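Local coordinates for protein alpha-rhamnosidase (Dictyoglomus thermophilum, PDB 6I60) that probably hydrolyses terminal non-reducing alpha-L-rhamnose residues from alpha-L-rhamnosides, at residues D213-D217 with Y229-D233; L201-N207 with A244-G250; V194-L199 with P263-I267. All coordinates share one frame; numbering follows the deposited sequence.

Contact 1 (D213-D217 with Y229-D233); sequences DRVLD and YTVYD
D217 and T230 reach for each other from opposite directions and meet in a hydrogen bond between the loop 213-217 and the segment 229-233: T230 OG1 donates to D217 OD2 at 2.5 Å, where OD2 receives it on its syn lone pair. Because the backbones stand well apart, 8.0 Å between D217 CA and T230 CA, side chains alone bridge them. The first torsion of T230 (chi1 -53°) sets OG1 beside the backbone N and sends CG2 the other way, a split that lets OG1 donate to the carboxylate while CG2 lies over a face of the R214 guanidinium, 3.3 Å from R214 NH1. The same methyl rests near the rim of one face of the Y232 ring. D217 OD2 has a second hydrogen-bonding partner in Y202 OH, which also bonds Y232 OH, and this polar cluster is buried. R214 forms the more open side of the contact, being partly exposed. Its chain runs past the phenol end of Y232, with R214 CD 3.6 Å from Y232 OH, and the guanidinium is turned 70° from the ring plane. P344 and R346 also pack against this arginine. R214 NH1 stays 4.1 Å from D217 OD1, too long for a direct bond, though its charge may still be felt there. The buried carboxylate is thus held by hydroxyl groups with a positive charge close by, a setting that would probably favour its ionised form and make D217 a polar tie between loop and strand.

Contact 2 (L201-N207 with A244-G250); sequences LYELYIN and AIGVILG
The ring of Y205 turns an edge toward the neighbouring strand: G246 O lies near the ring plane, 3.9 Å from Y205 CD2. At its far end Y205 OH makes a weak bond to E203 OE1, and the E203 carboxylate forms salt bridges with R210 and R430. Y202 behaves differently. Its CG sits between the backbone N and the carbonyl carbon (chi1 74°), which carries the ring away from 244-250 and over I196 and T230 toward the hydroxyl's partners, D217 and Y232; Y202 CB stays behind, 4.0 Å from L249 CD2. The third flat group is the N207 carboxamide. A244 N donates to N207 OD1 at 3.0 Å, standing 38° out of the plane of that side-chain carbonyl, N207 N donates to A244 O at 2.8 Å, and ND2 bonds N237 O. With an alanine at N207, A244 N and the carbonyl of N237 would probably each lose a hydrogen-bonding mate, leaving this end of the ladder less firmly fixed. Between the ends, E203 and I248 form a hydrogen-bonded pair, E203 CB lying alongside I248 CG2 at 3.6 Å. On the other face L204 CD1 touches V247 CG2 at 3.7 Å, and I206 CG1 meets I245 CG2 at 3.6 Å. This face, carrying Y202, L204, I206 and V247, packs on strand 189-199. An antiparallel ladder with one apolar side turned onto a second sheet is characteristic of a beta-sandwich, the form taken here by the N-terminal rhamnosidase domain.

Contact 3 (V194-L199 with P263-I267); sequences VYIAGL and PKLII
I267 lies across strand 194-199, touching it at CB and at the tip. From its CB, 4.2 Å from I196 CB, CG1 leaves anti to the backbone N (chi1 166°), and a bend at chi2 (63°) lays CD1 down over three successive residues. That terminal methyl touches V194 CG1 at 3.4 Å and I196 CB at 3.5 Å, and it also comes up to the carbonyl oxygen of Y195. W287 also packs on this isoleucine. Further along, I196 CD1 meets L265 CD1 at 3.7 Å. The two strands run antiparallel as neighbours in one layer of a beta-sandwich; I196 and L265 both face the other layer, where V247 touches each of them. On the reverse face A197 CB meets I266 CG2 at 3.8 Å. The backbones are tied by A197 N to I266 O, 3.0 Å and nearly straight at 173°, and by L199 N to K264 O at 3.1 Å, while the return bond from K264 N to L199 O is weak. Past it P263 CB closes on L199 O, and the K264 chain heads away from 194-199 to put NZ on Y254 OH.

Along the chain the three pairings are concentric: contact 3 joins the outermost segments, contact 2 lies within it, and contact 1 is innermost. Their centres are 9 to 11 Å apart, all within the N-terminal rhamnosidase domain. Strands 226-233, 189-199 and 264-273 are neighbours in one sheet, so contact 1, through 229-233, and contact 3 meet in that layer, joined by bonds such as Y232 N to V194 O at 2.8 Å. Contact 2 belongs to the facing layer, and L204 CD2 against V194 CG1 (3.5 Å) and V247 CG1 against L265 CD1 (3.7 Å) are among the apolar contacts between the layers. Y202 links contact 2 to the polar cluster of contact 1, tying core to loop.

Contact 1 (D213-D217 with Y229-D233)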
loop_
_atom_site.group_PDB
_atom_site.type_symbol
_atom_site.label_atom_id
_atom_site.label_comp_id
_atom_site.label_asym_id
_atom_site.label_seq_id
_atom_site.Cartn_x
_atom_site.Cartn_y
_atom_site.Cartn_z
ATOM N N ASP A 213 -8.404 -13.179 11.815
ATOM C CA ASP A 213 -7.675 -13.691 10.664
ATOM C C ASP A 213 -6.497 -12.804 10.290
ATOM O O ASP A 213 -5.926 -12.972 9.208
ATOM C CB ASP A 213 -8.615 -13.840 9.464
ATOM N N ARG A 214 -6.126 -11.869 11.158
ATOM C CA ARG A 214 -5.062 -10.914 10.900
ATOM C C ARG A 214 -3.957 -11.070 11.937
ATOM O O ARG A 214 -4.116 -11.739 12.962
ATOM C CB ARG A 214 -5.605 -9.480 10.909
ATOM C CG ARG A 214 -7.035 -9.364 10.415
ATOM C CD ARG A 214 -7.778 -8.251 11.135
ATOM N NE ARG A 214 -9.076 -7.977 10.525
ATOM C CZ ARG A 214 -9.610 -6.765 10.422
ATOM N NH1 ARG A 214 -8.953 -5.712 10.890
ATOM N NH2 ARG A 214 -10.797 -6.603 9.852
ATOM N N VAL A 215 -2.817 -10.436 11.651
ATOM C CA VAL A 215 -1.667 -10.416 12.545
ATOM C C VAL A 215 -1.126 -8.994 12.598
ATOM O O VAL A 215 -1.407 -8.165 11.730
ATOM C CB VAL A 215 -0.557 -11.397 12.102
ATOM C CG1 VAL A 215 -0.984 -12.833 12.354
ATOM C CG2 VAL A 215 -0.215 -11.190 10.634
ATOM N N LEU A 216 -0.340 -8.720 13.642
ATOM C CA LEU A 216 0.281 -7.408 13.845
ATOM C C LEU A 216 -0.756 -6.287 13.786
ATOM O O LEU A 216 -0.555 -5.253 13.143
ATOM C CB LEU A 216 1.406 -7.169 12.834
ATOM C CG LEU A 216 2.582 -8.148 12.909
ATOM C CD1 LEU A 216 3.730 -7.677 12.039
ATOM C CD2 LEU A 216 3.045 -8.339 14.347
ATOM N N ASP A 217 -1.883 -6.504 14.462
ATOM C CA ASP A 217 -3.048 -5.653 14.654
ATOM C C ASP A 217 -2.956 -4.919 15.987
ATOM O O ASP A 217 -2.511 -5.500 16.985
ATOM C CB ASP A 217 -4.331 -6.484 14.617
ATOM C CG ASP A 217 -5.510 -5.720 14.047
ATOM O OD1 ASP A 217 -5.403 -5.220 12.907
ATOM O OD2 ASP A 217 -6.544 -5.618 14.740
ATOM N N TYR A 229 -9.270 0.874 16.260
ATOM C CA TYR A 229 -9.729 -0.351 16.896
ATOM C C TYR A 229 -10.320 -1.289 15.850
ATOM O O TYR A 229 -10.778 -0.858 14.789
ATOM C CB TYR A 229 -10.760 -0.057 17.991
ATOM C CG TYR A 229 -12.115 0.395 17.491
ATOM C CD1 TYR A 229 -12.361 1.730 17.204
ATOM C CD2 TYR A 229 -13.153 -0.515 17.320
ATOM C CE1 TYR A 229 -13.599 2.148 16.749
ATOM C CE2 TYR A 229 -14.393 -0.107 16.867
ATOM C CZ TYR A 229 -14.610 1.225 16.583
ATOM O OH TYR A 229 -15.842 1.634 16.133
ATOM N N THR A 230 -10.295 -2.581 16.159
ATOM C CA THR A 230 -10.808 -3.617 15.275
ATOM C C THR A 230 -12.045 -4.257 15.892
ATOM O O THR A 230 -12.094 -4.495 17.102
ATOM C CB THR A 230 -9.742 -4.685 15.008
ATOM O OG1 THR A 230 -8.536 -4.058 14.554
ATOM C CG2 THR A 230 -10.218 -5.673 13.955
ATOM N N VAL A 231 -13.046 -4.525 15.056
ATOM C CA VAL A 231 -14.275 -5.189 15.475
ATOM C C VAL A 231 -14.300 -6.585 14.870
ATOM O O VAL A 231 -14.025 -6.759 13.676
ATOM C CB VAL A 231 -15.524 -4.388 15.065
ATOM C CG1 VAL A 231 -15.423 -3.968 13.621
ATOM C CG2 VAL A 231 -16.780 -5.215 15.291
ATOM N N TYR A 232 -14.626 -7.577 15.693
ATOM C CA TYR A 232 -14.672 -8.965 15.267
ATOM C C TYR A 232 -16.066 -9.538 15.487
ATOM O O TYR A 232 -16.802 -9.108 16.381
ATOM C CB TYR A 232 -13.643 -9.810 16.024
ATOM C CG TYR A 232 -12.210 -9.497 15.668
ATOM C CD1 TYR A 232 -11.674 -9.892 14.449
ATOM C CD2 TYR A 232 -11.389 -8.812 16.553
ATOM C CE1 TYR A 232 -10.362 -9.609 14.120
ATOM C CE2 TYR A 232 -10.075 -8.526 16.234
ATOM C CZ TYR A 232 -9.566 -8.927 15.017
ATOM O OH TYR A 232 -8.258 -8.641 14.697
ATOM N N ASP A 233 -16.420 -10.517 14.658
ATOM C CA ASP A 233 -17.678 -11.243 14.783
ATOM C C ASP A 233 -17.399 -12.529 15.550
ATOM O O ASP A 233 -16.785 -13.458 15.016
ATOM C CB ASP A 233 -18.283 -11.533 13.411
ATOM C CG ASP A 233 -19.326 -12.634 13.454
ATOM O OD1 ASP A 233 -20.206 -12.593 14.341
ATOM O OD2 ASP A 233 -19.266 -13.544 12.602
#

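Contact 2 (L201-N207 with A244-G250)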
loop_
_atom_site.group_PDB
_atom_site.type_symbol
_atom_site.label_atom_id
_atom_site.label_comp_id
_atom_site.label_asym_id
_atom_site.label_seq_id
_atom_site.Cartn_x
_atom_site.Cartn_y
_atom_site.Cartn_z
ATOM N N LEU A 201 0.273 -3.963 20.001
ATOM C CA LEU A 201 -0.173 -5.160 19.306
ATOM C C LEU A 201 -0.966 -6.029 20.273
ATOM O O LEU A 201 -0.826 -5.919 21.494
ATOM C CB LEU A 201 1.010 -5.948 18.729
ATOM C CG LEU A 201 1.928 -5.182 17.774
ATOM C CD1 LEU A 201 3.203 -5.968 17.495
ATOM C CD2 LEU A 201 1.196 -4.849 16.479
ATOM N N TYR A 202 -1.807 -6.900 19.718
ATOM C CA TYR A 202 -2.655 -7.742 20.548
ATOM C C TYR A 202 -2.994 -9.031 19.814
ATOM O O TYR A 202 -2.838 -9.140 18.595
ATOM C CB TYR A 202 -3.944 -7.014 20.959
ATOM C CG TYR A 202 -4.955 -6.875 19.841
ATOM C CD1 TYR A 202 -4.923 -5.780 18.988
ATOM C CD2 TYR A 202 -5.941 -7.834 19.639
ATOM C CE1 TYR A 202 -5.841 -5.646 17.963
ATOM C CE2 TYR A 202 -6.861 -7.710 18.616
ATOM C CZ TYR A 202 -6.808 -6.613 17.783
ATOM O OH TYR A 202 -7.721 -6.482 16.765
ATOM N N GLU A 203 -3.467 -10.008 20.585
ATOM C CA GLU A 203 -4.041 -11.235 20.053
ATOM C C GLU A 203 -5.244 -11.594 20.909
ATOM O O GLU A 203 -5.137 -11.648 22.137
ATOM C CB GLU A 203 -3.020 -12.379 20.042
ATOM C CG GLU A 203 -2.324 -12.568 18.703
ATOM C CD GLU A 203 -1.519 -13.855 18.628
ATOM O OE1 GLU A 203 -1.136 -14.383 19.693
ATOM O OE2 GLU A 203 -1.271 -14.337 17.502
ATOM N N LEU A 204 -6.385 -11.826 20.267
ATOM C CA LEU A 204 -7.645 -12.039 20.965
ATOM C C LEU A 204 -8.028 -13.513 20.958
ATOM O O LEU A 204 -7.905 -14.196 19.937
ATOM C CB LEU A 204 -8.760 -11.210 20.327
ATOM C CG LEU A 204 -10.170 -11.439 20.867
ATOM C CD1 LEU A 204 -10.300 -10.889 22.277
ATOM C CD2 LEU A 204 -11.191 -10.807 19.942
ATOM N N TYR A 205 -8.501 -13.995 22.106
ATOM C CA TYR A 205 -8.965 -15.366 22.263
ATOM C C TYR A 205 -10.303 -15.367 22.985
ATOM O O TYR A 205 -10.523 -14.570 23.901
ATOM C CB TYR A 205 -7.954 -16.217 23.041
ATOM C CG TYR A 205 -6.659 -16.461 22.304
ATOM C CD1 TYR A 205 -6.522 -17.538 21.439
ATOM C CD2 TYR A 205 -5.571 -15.614 22.473
ATOM C CE1 TYR A 205 -5.340 -17.765 20.761
ATOM C CE2 TYR A 205 -4.385 -15.834 21.800
ATOM C CZ TYR A 205 -4.275 -16.911 20.946
ATOM O OH TYR A 205 -3.096 -17.133 20.273
ATOM N N ILE A 206 -11.195 -16.264 22.567
ATOM C CA ILE A 206 -12.498 -16.433 23.203
ATOM C C ILE A 206 -12.752 -17.924 23.358
ATOM O O ILE A 206 -12.849 -18.646 22.359
ATOM C CB ILE A 206 -13.636 -15.775 22.402
ATOM C CG1 ILE A 206 -13.605 -14.258 22.590
ATOM C CG2 ILE A 206 -14.984 -16.337 22.830
ATOM C CD1 ILE A 206 -14.856 -13.554 22.117
ATOM N N ASN A 207 -12.850 -18.388 24.606
ATOM C CA ASN A 207 -13.096 -19.795 24.919
ATOM C C ASN A 207 -12.031 -20.710 24.316
ATOM O O ASN A 207 -12.302 -21.869 23.993
ATOM C CB ASN A 207 -14.494 -20.229 24.467
ATOM C CG ASN A 207 -15.597 -19.559 25.264
ATOM O OD1 ASN A 207 -15.510 -19.436 26.486
ATOM N ND2 ASN A 207 -16.644 -19.122 24.574
ATOM N N ALA A 244 -14.954 -17.304 28.593
ATOM C CA ALA A 244 -13.652 -16.725 28.882
ATOM C C ALA A 244 -13.141 -16.003 27.645
ATOM O O ALA A 244 -13.354 -16.458 26.518
ATOM C CB ALA A 244 -12.648 -17.796 29.323
ATOM N N ILE A 245 -12.471 -14.877 27.866
ATOM C CA ILE A 245 -11.833 -14.124 26.797
ATOM C C ILE A 245 -10.353 -13.982 27.126
ATOM O O ILE A 245 -9.957 -13.951 28.296
ATOM C CB ILE A 245 -12.491 -12.743 26.591
ATOM C CG1 ILE A 245 -12.732 -12.064 27.934
ATOM C CG2 ILE A 245 -13.813 -12.889 25.864
ATOM C CD1 ILE A 245 -11.592 -11.212 28.390
ATOM N N GLY A 246 -9.532 -13.895 26.081
ATOM C CA GLY A 246 -8.099 -13.784 26.262
ATOM C C GLY A 246 -7.449 -12.752 25.365
ATOM O O GLY A 246 -7.645 -12.768 24.146
ATOM N N VAL A 247 -6.679 -11.841 25.956
ATOM C CA VAL A 247 -5.965 -10.807 25.215
ATOM C C VAL A 247 -4.535 -10.750 25.732
ATOM O O VAL A 247 -4.314 -10.557 26.934
ATOM C CB VAL A 247 -6.631 -9.427 25.346
ATOM C CG1 VAL A 247 -5.883 -8.405 24.505
ATOM C CG2 VAL A 247 -8.094 -9.491 24.936
ATOM N N ILE A 248 -3.571 -10.913 24.831
ATOM C CA ILE A 248 -2.154 -10.766 25.142
ATOM C C ILE A 248 -1.632 -9.551 24.385
ATOM O O ILE A 248 -1.930 -9.379 23.197
ATOM C CB ILE A 248 -1.359 -12.036 24.789
ATOM C CG1 ILE A 248 0.142 -11.796 24.954
ATOM C CG2 ILE A 248 -1.684 -12.505 23.380
ATOM C CD1 ILE A 248 0.905 -13.020 25.396
ATOM N N LEU A 249 -0.871 -8.706 25.073
ATOM C CA LEU A 249 -0.431 -7.429 24.529
ATOM C C LEU A 249 1.026 -7.488 24.091
ATOM O O LEU A 249 1.876 -8.047 24.791
ATOM C CB LEU A 249 -0.607 -6.312 25.559
ATOM C CG LEU A 249 -2.042 -5.866 25.842
ATOM C CD1 LEU A 249 -2.038 -4.629 26.716
ATOM C CD2 LEU A 249 -2.798 -5.610 24.546
ATOM N N GLY A 250 1.306 -6.902 22.929
ATOM C CA GLY A 250 2.666 -6.745 22.449
ATOM C C GLY A 250 3.063 -5.284 22.387
ATOM O O GLY A 250 2.199 -4.403 22.415
#

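Contact 3 (V194-L199 with P263-I267)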
loop_
_atom_site.group_PDB
_atom_site.type_symbol
_atom_site.label_atom_id
_atom_site.label_comp_id
_atom_site.label_asym_id
_atom_site.label_seq_id
_atom_site.Cartn_x
_atom_site.Cartn_y
_atom_site.Cartn_z
ATOM N N VAL A 194 -17.117 -7.751 19.121
ATOM C CA VAL A 194 -15.988 -7.490 20.006
ATOM C C VAL A 194 -15.188 -6.340 19.411
ATOM O O VAL A 194 -14.718 -6.434 18.273
ATOM C CB VAL A 194 -15.106 -8.739 20.188
ATOM C CG1 VAL A 194 -13.679 -8.355 20.499
ATOM C CG2 VAL A 194 -15.662 -9.619 21.291
ATOM N N TYR A 195 -15.049 -5.253 20.166
ATOM C CA TYR A 195 -14.402 -4.029 19.693
ATOM C C TYR A 195 -13.166 -3.790 20.554
ATOM O O TYR A 195 -13.266 -3.241 21.655
ATOM C CB TYR A 195 -15.362 -2.841 19.748
ATOM C CG TYR A 195 -16.737 -3.116 19.173
ATOM C CD1 TYR A 195 -17.712 -3.761 19.925
ATOM C CD2 TYR A 195 -17.063 -2.721 17.883
ATOM C CE1 TYR A 195 -18.968 -4.013 19.404
ATOM C CE2 TYR A 195 -18.320 -2.967 17.355
ATOM C CZ TYR A 195 -19.267 -3.614 18.119
ATOM O OH TYR A 195 -20.515 -3.859 17.593
ATOM N N ILE A 196 -12.003 -4.192 20.046
ATOM C CA ILE A 196 -10.763 -4.202 20.813
ATOM C C ILE A 196 -9.751 -3.278 20.151
ATOM O O ILE A 196 -9.701 -3.169 18.921
ATOM C CB ILE A 196 -10.198 -5.634 20.940
ATOM C CG1 ILE A 196 -8.855 -5.634 21.673
ATOM C CG2 ILE A 196 -10.090 -6.293 19.571
ATOM C CD1 ILE A 196 -8.458 -6.984 22.224
ATOM N N ALA A 197 -8.955 -2.600 20.980
ATOM C CA ALA A 197 -7.795 -1.823 20.535
ATOM C C ALA A 197 -6.673 -2.124 21.528
ATOM O O ALA A 197 -6.561 -1.474 22.572
ATOM C CB ALA A 197 -8.104 -0.334 20.458
ATOM N N GLY A 198 -5.861 -3.127 21.206
ATOM C CA GLY A 198 -4.731 -3.480 22.041
ATOM C C GLY A 198 -3.444 -2.842 21.562
ATOM O O GLY A 198 -2.945 -3.171 20.483
ATOM N N LEU A 199 -2.898 -1.926 22.356
ATOM C CA LEU A 199 -1.699 -1.183 21.990
ATOM C C LEU A 199 -0.472 -1.843 22.606
ATOM O O LEU A 199 -0.494 -2.225 23.780
ATOM C CB LEU A 199 -1.806 0.272 22.449
ATOM C CG LEU A 199 -2.909 1.102 21.790
ATOM C CD1 LEU A 199 -2.592 2.579 21.900
ATOM C CD2 LEU A 199 -3.100 0.703 20.333
ATOM N N PRO A 263 2.303 -1.039 27.201
ATOM C CA PRO A 263 1.093 -1.549 26.538
ATOM C C PRO A 263 -0.145 -1.438 27.418
ATOM O O PRO A 263 -0.096 -1.670 28.626
ATOM C CB PRO A 263 1.443 -3.013 26.247
ATOM C CG PRO A 263 2.917 -3.025 26.128
ATOM C CD PRO A 263 3.421 -1.997 27.101
ATOM N N LYS A 264 -1.264 -1.077 26.790
ATOM C CA LYS A 264 -2.549 -0.942 27.464
ATOM C C LYS A 264 -3.624 -1.588 26.599
ATOM O O LYS A 264 -3.389 -1.944 25.441
ATOM C CB LYS A 264 -2.883 0.528 27.746
ATOM C CG LYS A 264 -2.255 1.502 26.763
ATOM C CD LYS A 264 -2.368 2.933 27.253
ATOM C CE LYS A 264 -1.134 3.345 28.035
ATOM N NZ LYS A 264 -0.981 4.824 28.082
ATOM N N LEU A 265 -4.822 -1.734 27.167
ATOM C CA LEU A 265 -5.883 -2.495 26.522
ATOM C C LEU A 265 -7.243 -1.870 26.788
ATOM O O LEU A 265 -7.554 -1.497 27.922
ATOM C CB LEU A 265 -5.887 -3.949 27.010
ATOM C CG LEU A 265 -7.057 -4.828 26.567
ATOM C CD1 LEU A 265 -7.062 -4.981 25.056
ATOM C CD2 LEU A 265 -6.988 -6.184 27.246
ATOM N N ILE A 266 -8.053 -1.771 25.735
ATOM C CA ILE A 266 -9.461 -1.408 25.841
ATOM C C ILE A 266 -10.258 -2.361 24.961
ATOM O O ILE A 266 -9.818 -2.723 23.864
ATOM C CB ILE A 266 -9.721 0.063 25.447
ATOM C CG1 ILE A 266 -11.149 0.474 25.829
ATOM C CG2 ILE A 266 -9.478 0.283 23.964
ATOM C CD1 ILE A 266 -11.345 1.970 25.992
ATOM N N ILE A 267 -11.422 -2.784 25.452
ATOM C CA ILE A 267 -12.207 -3.810 24.777
ATOM C C ILE A 267 -13.609 -3.878 25.372
ATOM O O ILE A 267 -13.779 -3.859 26.595
ATOM C CB ILE A 267 -11.500 -5.176 24.860
ATOM C CG1 ILE A 267 -12.461 -6.299 24.481
ATOM C CG2 ILE A 267 -10.932 -5.400 26.249
ATOM C CD1 ILE A 267 -12.944 -6.200 23.066
#